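Local coordinates for AvrA (Salmonella typhimurium, PDB 6BE0), which probably transfers acetyl groups from acetyl-CoA to serine and threonine side chains of target proteins, and binds inositol hexakisphosphate, at residues Val128-Ile140 against Phe201-Cys213. Numbering follows the deposited sequence.
Sequences VDFRVMDGKTSVI and FMNLVKIHEDNIC
Helix 205-212 packs across the beta-hairpin of strands 128-133 and 136-140 through His208, whose ring lies on the hairpin's helix-facing side among the side chains of Asp129, Arg131, Ser138 and Ile140. Both ring nitrogens find partners: His208 NE2 donates to Asp129 OD2 (2.6 Å, 164°), an oxygen nearly in the imidazole plane that the nitrogen reaches from above the carboxylate plane, while His208 ND1 shares a hydrogen bond with Ser138 OG at 2.7 Å. These two edge bonds fix the ring's rotation, and aliphatic groups sandwich its faces, Arg131 CB over the centre of one and Ile140 CD1 toward the rim of the other. Asn211, three residues further along the helix, also bonds to that hydroxyl, its ND2 donating to Ser138 OG (3.0 Å). The hairpin, closed by a type II' turn at Met133-Lys136, supplies the third and fourth strands of the five-stranded mixed sheet of this YopJ-family acetyltransferase; helix 94-106 packs on its opposite side, against Phe130 and Val139. Asp129 has a second partner in Arg113 on the adjoining strand. Bent at chi2 and chi3 (90° and 65°), the Arg131 chain lays its guanidinium flat on the Phe201 ring in a cation-pi stack, Arg131 CZ 3.6 Å from the ring centroid, and Arg131 NH2 donates to Phe201 O at 3.0 Å. Toward the turn the contact becomes apolar: Met133 CB meets Ile212 CD1 at 3.5 Å, and Lys136 runs its aliphatic part over Ile212 CG2.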
loop_
_atom_site.group_PDB
_atom_site.type_symbol
_atom_site.label_atom_id
_atom_site.label_comp_id
_atom_site.label_asym_id
_atom_site.label_seq_id
_atom_site.Cartn_x
_atom_site.Cartn_y
_atom_site.Cartn_z
ATOM N N VAL A 128 -3.640 -5.973 -0.071
ATOM C CA VAL A 128 -4.609 -6.626 0.800
ATOM C C VAL A 128 -3.886 -7.295 1.960
ATOM O O VAL A 128 -2.890 -7.983 1.749
ATOM C CB VAL A 128 -5.435 -7.688 0.041
ATOM C CG1 VAL A 128 -6.399 -8.407 0.984
ATOM C CG2 VAL A 128 -6.191 -7.053 -1.113
ATOM N N ASP A 129 -4.383 -7.093 3.177
ATOM C CA ASP A 129 -3.842 -7.787 4.340
ATOM C C ASP A 129 -4.762 -8.934 4.737
ATOM O O ASP A 129 -5.975 -8.757 4.868
ATOM C CB ASP A 129 -3.653 -6.831 5.517
ATOM C CG ASP A 129 -2.741 -7.402 6.594
ATOM O OD1 ASP A 129 -1.858 -8.223 6.264
ATOM O OD2 ASP A 129 -2.900 -7.024 7.772
ATOM N N PHE A 130 -4.163 -10.105 4.926
ATOM C CA PHE A 130 -4.890 -11.335 5.226
ATOM C C PHE A 130 -4.477 -11.856 6.601
ATOM O O PHE A 130 -3.291 -12.009 6.886
ATOM C CB PHE A 130 -4.618 -12.379 4.136
ATOM C CG PHE A 130 -5.186 -13.738 4.428
ATOM C CD1 PHE A 130 -6.439 -14.098 3.960
ATOM C CD2 PHE A 130 -4.455 -14.664 5.153
ATOM C CE1 PHE A 130 -6.955 -15.353 4.221
ATOM C CE2 PHE A 130 -4.966 -15.918 5.417
ATOM C CZ PHE A 130 -6.217 -16.264 4.952
ATOM N N ARG A 131 -5.464 -12.121 7.450
ATOM C CA ARG A 131 -5.209 -12.523 8.830
ATOM C C ARG A 131 -6.323 -13.428 9.348
ATOM O O ARG A 131 -7.486 -13.023 9.381
ATOM C CB ARG A 131 -5.081 -11.279 9.721
ATOM C CG ARG A 131 -4.757 -11.551 11.191
ATOM C CD ARG A 131 -3.257 -11.579 11.448
ATOM N NE ARG A 131 -2.623 -10.281 11.213
ATOM C CZ ARG A 131 -2.461 -9.336 12.137
ATOM N NH1 ARG A 131 -2.884 -9.520 13.381
ATOM N NH2 ARG A 131 -1.869 -8.194 11.814
ATOM N N VAL A 132 -5.977 -14.652 9.746
ATOM C CA VAL A 132 -6.946 -15.515 10.417
ATOM C C VAL A 132 -6.759 -15.310 11.913
ATOM O O VAL A 132 -5.637 -15.279 12.422
ATOM C CB VAL A 132 -6.814 -17.023 10.039
ATOM C CG1 VAL A 132 -6.585 -17.197 8.542
ATOM C CG2 VAL A 132 -5.718 -17.714 10.828
ATOM N N MET A 133 -7.877 -15.148 12.604
ATOM C CA MET A 133 -7.881 -14.762 14.002
ATOM C C MET A 133 -9.015 -15.517 14.670
ATOM O O MET A 133 -10.152 -15.466 14.203
ATOM C CB MET A 133 -8.055 -13.249 14.127
ATOM C CG MET A 133 -7.743 -12.671 15.491
ATOM S SD MET A 133 -7.701 -10.868 15.442
ATOM C CE MET A 133 -6.122 -10.591 14.641
ATOM N N ASP A 134 -8.704 -16.227 15.751
ATOM C CA ASP A 134 -9.630 -17.197 16.320
ATOM C C ASP A 134 -9.916 -18.239 15.235
ATOM O O ASP A 134 -9.003 -18.946 14.808
ATOM C CB ASP A 134 -10.906 -16.512 16.826
ATOM C CG ASP A 134 -10.609 -15.313 17.713
ATOM O OD1 ASP A 134 -9.601 -15.355 18.452
ATOM O OD2 ASP A 134 -11.378 -14.328 17.668
ATOM N N GLY A 135 -11.161 -18.330 14.777
ATOM C CA GLY A 135 -11.508 -19.222 13.682
ATOM C C GLY A 135 -11.829 -18.475 12.400
ATOM O O GLY A 135 -11.953 -19.075 11.332
ATOM N N LYS A 136 -11.943 -17.155 12.507
ATOM C CA LYS A 136 -12.499 -16.338 11.437
ATOM C C LYS A 136 -11.412 -15.688 10.579
ATOM O O LYS A 136 -10.314 -15.404 11.057
ATOM C CB LYS A 136 -13.419 -15.274 12.043
ATOM C CG LYS A 136 -14.108 -15.750 13.325
ATOM C CD LYS A 136 -15.438 -15.054 13.578
ATOM C CE LYS A 136 -15.970 -15.364 14.971
ATOM N NZ LYS A 136 -16.074 -16.830 15.231
ATOM N N THR A 137 -11.734 -15.463 9.307
ATOM C CA THR A 137 -10.787 -14.924 8.335
ATOM C C THR A 137 -11.044 -13.441 8.077
ATOM O O THR A 137 -12.168 -13.043 7.762
ATOM C CB THR A 137 -10.865 -15.695 6.999
ATOM O OG1 THR A 137 -10.480 -17.058 7.211
ATOM C CG2 THR A 137 -9.953 -15.077 5.940
ATOM N N SER A 138 -9.993 -12.635 8.206
ATOM C CA SER A 138 -10.078 -11.197 7.967
ATOM C C SER A 138 -9.327 -10.807 6.699
ATOM O O SER A 138 -8.163 -11.165 6.516
ATOM C CB SER A 138 -9.524 -10.417 9.162
ATOM O OG SER A 138 -9.539 -9.022 8.912
ATOM N N VAL A 139 -10.007 -10.070 5.830
ATOM C CA VAL A 139 -9.423 -9.590 4.584
ATOM C C VAL A 139 -9.661 -8.092 4.469
ATOM O O VAL A 139 -10.805 -7.649 4.404
ATOM C CB VAL A 139 -10.025 -10.314 3.360
ATOM C CG1 VAL A 139 -9.380 -9.827 2.069
ATOM C CG2 VAL A 139 -9.862 -11.819 3.504
ATOM N N ILE A 140 -8.582 -7.315 4.447
ATOM C CA ILE A 140 -8.694 -5.863 4.360
ATOM C C ILE A 140 -7.946 -5.322 3.150
ATOM O O ILE A 140 -6.731 -5.476 3.036
ATOM C CB ILE A 140 -8.166 -5.178 5.634
ATOM C CG1 ILE A 140 -8.940 -5.689 6.854
ATOM C CG2 ILE A 140 -8.299 -3.658 5.515
ATOM C CD1 ILE A 140 -8.441 -5.158 8.184
ATOM N N PHE A 201 2.578 -5.790 12.677
ATOM C CA PHE A 201 1.656 -6.901 12.896
ATOM C C PHE A 201 0.770 -6.693 14.123
ATOM O O PHE A 201 -0.455 -6.722 14.019
ATOM C CB PHE A 201 2.436 -8.210 13.041
ATOM C CG PHE A 201 1.561 -9.423 13.189
ATOM C CD1 PHE A 201 1.087 -9.806 14.434
ATOM C CD2 PHE A 201 1.213 -10.180 12.084
ATOM C CE1 PHE A 201 0.279 -10.918 14.572
ATOM C CE2 PHE A 201 0.407 -11.293 12.217
ATOM C CZ PHE A 201 -0.059 -11.663 13.462
ATOM N N MET A 202 1.390 -6.488 15.281
ATOM C CA MET A 202 0.648 -6.324 16.527
ATOM C C MET A 202 -0.221 -5.066 16.515
ATOM O O MET A 202 -1.346 -5.078 17.014
ATOM C CB MET A 202 1.610 -6.275 17.716
ATOM C CG MET A 202 2.414 -7.552 17.934
ATOM S SD MET A 202 1.402 -9.035 18.146
ATOM C CE MET A 202 0.301 -8.539 19.470
ATOM N N ASN A 203 0.302 -3.984 15.947
ATOM C CA ASN A 203 -0.436 -2.724 15.883
ATOM C C ASN A 203 -1.675 -2.809 14.995
ATOM O O ASN A 203 -2.526 -1.918 15.022
ATOM C CB ASN A 203 0.469 -1.598 15.375
ATOM C CG ASN A 203 1.426 -1.084 16.437
ATOM O OD1 ASN A 203 1.192 -1.244 17.636
ATOM N ND2 ASN A 203 2.506 -0.449 15.998
ATOM N N LEU A 204 -1.769 -3.879 14.209
ATOM C CA LEU A 204 -2.869 -4.055 13.267
ATOM C C LEU A 204 -3.856 -5.128 13.718
ATOM O O LEU A 204 -4.771 -5.490 12.978
ATOM C CB LEU A 204 -2.317 -4.404 11.886
ATOM C CG LEU A 204 -1.571 -3.259 11.205
ATOM C CD1 LEU A 204 -0.756 -3.776 10.034
ATOM C CD2 LEU A 204 -2.552 -2.191 10.749
ATOM N N VAL A 205 -3.673 -5.639 14.929
ATOM C CA VAL A 205 -4.596 -6.627 15.470
ATOM C C VAL A 205 -5.993 -6.027 15.615
ATOM O O VAL A 205 -6.985 -6.659 15.256
ATOM C CB VAL A 205 -4.122 -7.161 16.839
ATOM C CG1 VAL A 205 -5.186 -8.047 17.477
ATOM C CG2 VAL A 205 -2.819 -7.931 16.685
ATOM N N LYS A 206 -6.064 -4.807 16.136
ATOM C CA LYS A 206 -7.346 -4.182 16.453
ATOM C C LYS A 206 -8.247 -4.006 15.230
ATOM O O LYS A 206 -9.439 -4.308 15.290
ATOM C CB LYS A 206 -7.127 -2.823 17.124
ATOM C CG LYS A 206 -8.425 -2.148 17.554
ATOM C CD LYS A 206 -8.180 -0.963 18.478
ATOM C CE LYS A 206 -9.483 -0.253 18.833
ATOM N NZ LYS A 206 -10.455 -1.148 19.525
ATOM N N ILE A 207 -7.690 -3.515 14.126
ATOM C CA ILE A 207 -8.496 -3.263 12.933
ATOM C C ILE A 207 -8.992 -4.580 12.335
ATOM O O ILE A 207 -10.094 -4.649 11.792
ATOM C CB ILE A 207 -7.712 -2.459 11.863
ATOM C CG1 ILE A 207 -8.631 -2.096 10.693
ATOM C CG2 ILE A 207 -6.497 -3.238 11.375
ATOM C CD1 ILE A 207 -8.053 -1.053 9.754
ATOM N N HIS A 208 -8.176 -5.623 12.442
ATOM C CA HIS A 208 -8.579 -6.952 11.996
ATOM C C HIS A 208 -9.638 -7.529 12.926
ATOM O O HIS A 208 -10.552 -8.232 12.495
ATOM C CB HIS A 208 -7.374 -7.890 11.935
ATOM C CG HIS A 208 -6.563 -7.749 10.686
ATOM N ND1 HIS A 208 -7.023 -8.153 9.453
ATOM C CD2 HIS A 208 -5.319 -7.253 10.481
ATOM C CE1 HIS A 208 -6.100 -7.911 8.540
ATOM N NE2 HIS A 208 -5.056 -7.366 9.138
ATOM N N GLU A 209 -9.498 -7.225 14.210
ATOM C CA GLU A 209 -10.425 -7.705 15.222
ATOM C C GLU A 209 -11.797 -7.069 15.031
ATOM O O GLU A 209 -12.821 -7.749 15.084
ATOM C CB GLU A 209 -9.876 -7.399 16.616
ATOM C CG GLU A 209 -10.611 -8.079 17.756
ATOM C CD GLU A 209 -9.877 -7.944 19.076
ATOM O OE1 GLU A 209 -8.873 -7.201 19.123
ATOM O OE2 GLU A 209 -10.299 -8.582 20.064
ATOM N N ASP A 210 -11.808 -5.761 14.793
ATOM C CA ASP A 210 -13.053 -5.027 14.596
ATOM C C ASP A 210 -13.703 -5.386 13.262
ATOM O O ASP A 210 -14.924 -5.314 13.120
ATOM C CB ASP A 210 -12.801 -3.519 14.669
ATOM C CG ASP A 210 -12.584 -3.029 16.092
ATOM O OD1 ASP A 210 -12.956 -3.749 17.044
ATOM O OD2 ASP A 210 -12.049 -1.913 16.257
ATOM N N ASN A 211 -12.889 -5.767 12.285
ATOM C CA ASN A 211 -13.407 -6.240 11.006
ATOM C C ASN A 211 -14.176 -7.543 11.199
ATOM O O ASN A 211 -15.280 -7.713 10.679
ATOM C CB ASN A 211 -12.271 -6.438 10.001
ATOM C CG ASN A 211 -12.771 -6.836 8.623
ATOM O OD1 ASN A 211 -13.902 -6.527 8.247
ATOM N ND2 ASN A 211 -11.926 -7.526 7.864
ATOM N N ILE A 212 -13.582 -8.454 11.963
ATOM C CA ILE A 212 -14.192 -9.746 12.254
ATOM C C ILE A 212 -15.462 -9.589 13.081
ATOM O O ILE A 212 -16.470 -10.243 12.815
ATOM C CB ILE A 212 -13.206 -10.668 13.004
ATOM C CG1 ILE A 212 -12.089 -11.110 12.059
ATOM C CG2 ILE A 212 -13.920 -11.893 13.561
ATOM C CD1 ILE A 212 -10.971 -11.872 12.736
ATOM N N CYS A 213 -15.409 -8.722 14.086
ATOM C CA CYS A 213 -16.546 -8.507 14.970
ATOM C C CYS A 213 -17.562 -7.560 14.340
ATOM O O CYS A 213 -18.584 -7.240 14.949
ATOM C CB CYS A 213 -16.075 -7.956 16.316
ATOM S SG CYS A 213 -15.006 -9.091 17.242
#